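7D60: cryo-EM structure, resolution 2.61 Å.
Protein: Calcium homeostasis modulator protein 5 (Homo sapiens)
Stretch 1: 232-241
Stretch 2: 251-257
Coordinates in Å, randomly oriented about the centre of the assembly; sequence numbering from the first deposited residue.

Stretch 1 232-241: DYANKLSERN
Stretch 2 (251-257) PDPFPMP

A proline-rich extended segment, 251-257, packs against one side of a helix, 232-241, through a mainly apolar contact centred on Phe-254 and pinned by one arginine-to-backbone hydrogen bond. The segment runs antiparallel to the helix: CA atoms pair Arg-240 with Pro-251 (7.3 Å), Leu-237 with Phe-254 (7.7 Å) and Tyr-233 with Met-256 (9.3 Å). Of the 408 Å² buried in total, Phe-254 and Arg-240 lose the most (121 and 94 Å²). Phe-254 has phi/psi -114/108; all four prolines are C-gamma endo. Phe-254 (chi1 t, chi2 79°) points toward the helix, and buried Leu-237 (t, p) offers a methyl of its branched aliphatic end to one face of the flat ring, CD1 lying 4.1 Å from the Phe-254 centroid. The ring also meets the helix backbone, with Phe-254 CZ 3.9 Å from Tyr-233 O and CE1 3.9 Å from Lys-236 O, while Lys-236 CB sits 4.0 Å from CZ. Tyr-233 (chi1 m) extends the apolar patch: CD1 is 4.3 Å from Phe-254 CE2 and 4.4 Å from SD of Met-256, whose m, m, m side chain curls nearer the helix. At the other end Arg-240 (t, t, p, chi4 125°) is long enough to donate NH1 to Asp-252 O at a very short 2.5 Å; the Asp-252 carboxylate leads away, unused. Pro-251 CB and Phe-254 CB cover opposite faces of the planar Arg-240 guanidinium, 3.4 and 4.1 Å from NH1.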

# COMPACT_ATOMS: atom_id res chain seq x y z
N ASP A 232 -38.56 -28.05 -14.57
CA ASP A 232 -39.56 -28.35 -13.56
C ASP A 232 -40.20 -29.72 -13.77
O ASP A 232 -40.49 -30.42 -12.80
CB ASP A 232 -40.62 -27.25 -13.57
CG ASP A 232 -41.79 -27.55 -12.68
OD1 ASP A 232 -41.61 -27.58 -11.45
OD2 ASP A 232 -42.91 -27.74 -13.21
N TYR A 233 -40.42 -30.11 -15.02
CA TYR A 233 -40.98 -31.42 -15.31
C TYR A 233 -39.95 -32.53 -15.27
O TYR A 233 -40.33 -33.70 -15.28
CB TYR A 233 -41.64 -31.42 -16.69
CG TYR A 233 -43.09 -31.01 -16.67
CD1 TYR A 233 -44.09 -31.95 -16.84
CD2 TYR A 233 -43.45 -29.69 -16.49
CE1 TYR A 233 -45.41 -31.59 -16.83
CE2 TYR A 233 -44.78 -29.31 -16.48
CZ TYR A 233 -45.75 -30.27 -16.65
OH TYR A 233 -47.07 -29.89 -16.63
N ALA A 234 -38.66 -32.20 -15.24
CA ALA A 234 -37.64 -33.23 -15.13
C ALA A 234 -37.26 -33.49 -13.68
O ALA A 234 -36.73 -34.57 -13.38
CB ALA A 234 -36.41 -32.85 -15.94
N ASN A 235 -37.51 -32.54 -12.79
CA ASN A 235 -37.38 -32.81 -11.36
C ASN A 235 -38.51 -33.69 -10.86
O ASN A 235 -38.29 -34.53 -9.98
CB ASN A 235 -37.37 -31.51 -10.57
CG ASN A 235 -35.98 -31.05 -10.24
OD1 ASN A 235 -35.11 -31.86 -9.92
ND2 ASN A 235 -35.76 -29.75 -10.30
N LYS A 236 -39.72 -33.53 -11.39
CA LYS A 236 -40.84 -34.34 -10.96
C LYS A 236 -40.80 -35.74 -11.54
O LYS A 236 -41.37 -36.65 -10.94
CB LYS A 236 -42.15 -33.66 -11.35
CG LYS A 236 -42.55 -32.51 -10.46
CD LYS A 236 -43.50 -31.57 -11.17
CE LYS A 236 -44.75 -32.29 -11.63
NZ LYS A 236 -45.50 -31.49 -12.64
N LEU A 237 -40.15 -35.93 -12.68
CA LEU A 237 -40.04 -37.25 -13.27
C LEU A 237 -38.92 -38.07 -12.65
O LEU A 237 -39.05 -39.28 -12.49
CB LEU A 237 -39.83 -37.13 -14.78
CG LEU A 237 -39.78 -38.42 -15.60
CD1 LEU A 237 -41.02 -39.24 -15.36
CD2 LEU A 237 -39.63 -38.10 -17.07
N SER A 238 -37.81 -37.43 -12.28
CA SER A 238 -36.72 -38.16 -11.66
C SER A 238 -37.01 -38.50 -10.20
O SER A 238 -36.50 -39.50 -9.69
CB SER A 238 -35.42 -37.36 -11.76
OG SER A 238 -35.35 -36.38 -10.76
N GLU A 239 -37.84 -37.70 -9.53
CA GLU A 239 -38.28 -38.06 -8.18
C GLU A 239 -39.23 -39.24 -8.20
O GLU A 239 -39.25 -40.04 -7.27
CB GLU A 239 -38.95 -36.86 -7.51
CG GLU A 239 -38.02 -35.96 -6.75
CD GLU A 239 -38.60 -34.58 -6.54
OE1 GLU A 239 -39.83 -34.43 -6.63
OE2 GLU A 239 -37.81 -33.64 -6.30
N ARG A 240 -40.05 -39.34 -9.24
CA ARG A 240 -41.00 -40.44 -9.34
C ARG A 240 -40.29 -41.75 -9.64
O ARG A 240 -40.65 -42.79 -9.08
CB ARG A 240 -42.03 -40.14 -10.42
CG ARG A 240 -43.12 -41.16 -10.56
CD ARG A 240 -43.83 -41.01 -11.88
NE ARG A 240 -43.16 -41.76 -12.94
CZ ARG A 240 -43.75 -42.66 -13.70
NH1 ARG A 240 -45.04 -42.92 -13.54
NH2 ARG A 240 -43.07 -43.30 -14.63
N ASN A 241 -39.29 -41.73 -10.51
CA ASN A 241 -38.64 -42.96 -10.94
C ASN A 241 -37.73 -43.54 -9.88
O ASN A 241 -37.49 -44.75 -9.88
CB ASN A 241 -37.85 -42.71 -12.22
CG ASN A 241 -38.74 -42.57 -13.43
OD1 ASN A 241 -39.88 -43.00 -13.42
ND2 ASN A 241 -38.21 -41.97 -14.48
N PRO A 251 -45.82 -47.23 -10.16
CA PRO A 251 -45.89 -45.78 -10.21
C PRO A 251 -47.24 -45.24 -10.68
O PRO A 251 -47.97 -45.88 -11.44
CB PRO A 251 -44.79 -45.42 -11.21
CG PRO A 251 -44.75 -46.58 -12.14
CD PRO A 251 -45.28 -47.79 -11.41
N ASP A 252 -47.54 -44.04 -10.22
CA ASP A 252 -48.68 -43.30 -10.74
C ASP A 252 -48.33 -42.74 -12.13
O ASP A 252 -47.17 -42.40 -12.38
CB ASP A 252 -49.05 -42.16 -9.79
CG ASP A 252 -49.83 -42.65 -8.59
OD1 ASP A 252 -50.63 -43.60 -8.74
OD2 ASP A 252 -49.65 -42.09 -7.49
N PRO A 253 -49.30 -42.67 -13.04
CA PRO A 253 -48.99 -42.26 -14.42
C PRO A 253 -48.59 -40.80 -14.52
O PRO A 253 -49.11 -39.93 -13.81
CB PRO A 253 -50.29 -42.54 -15.17
CG PRO A 253 -51.34 -42.55 -14.13
CD PRO A 253 -50.70 -43.11 -12.90
N PHE A 254 -47.66 -40.54 -15.42
CA PHE A 254 -47.06 -39.22 -15.62
C PHE A 254 -47.45 -38.70 -17.00
O PHE A 254 -46.94 -39.22 -18.01
CB PHE A 254 -45.54 -39.29 -15.48
CG PHE A 254 -44.89 -37.99 -15.15
CD1 PHE A 254 -44.90 -37.50 -13.86
CD2 PHE A 254 -44.25 -37.26 -16.14
CE1 PHE A 254 -44.29 -36.30 -13.56
CE2 PHE A 254 -43.64 -36.06 -15.84
CZ PHE A 254 -43.66 -35.58 -14.55
N PRO A 255 -48.34 -37.72 -17.11
CA PRO A 255 -48.79 -37.27 -18.43
C PRO A 255 -47.76 -36.40 -19.13
O PRO A 255 -47.31 -35.38 -18.59
CB PRO A 255 -50.08 -36.49 -18.12
CG PRO A 255 -49.94 -36.06 -16.71
CD PRO A 255 -49.06 -37.06 -16.01
N MET A 256 -47.39 -36.80 -20.34
CA MET A 256 -46.44 -36.11 -21.19
C MET A 256 -47.07 -35.93 -22.56
O MET A 256 -48.01 -36.66 -22.91
CB MET A 256 -45.14 -36.92 -21.32
CG MET A 256 -44.34 -37.05 -20.04
SD MET A 256 -43.77 -35.46 -19.42
CE MET A 256 -42.41 -35.16 -20.53
N PRO A 257 -46.61 -34.95 -23.34
CA PRO A 257 -47.10 -34.84 -24.72
C PRO A 257 -46.68 -36.02 -25.57
O PRO A 257 -45.63 -36.62 -25.35
CB PRO A 257 -46.47 -33.53 -25.22
CG PRO A 257 -45.46 -33.15 -24.22
CD PRO A 257 -45.87 -33.75 -22.93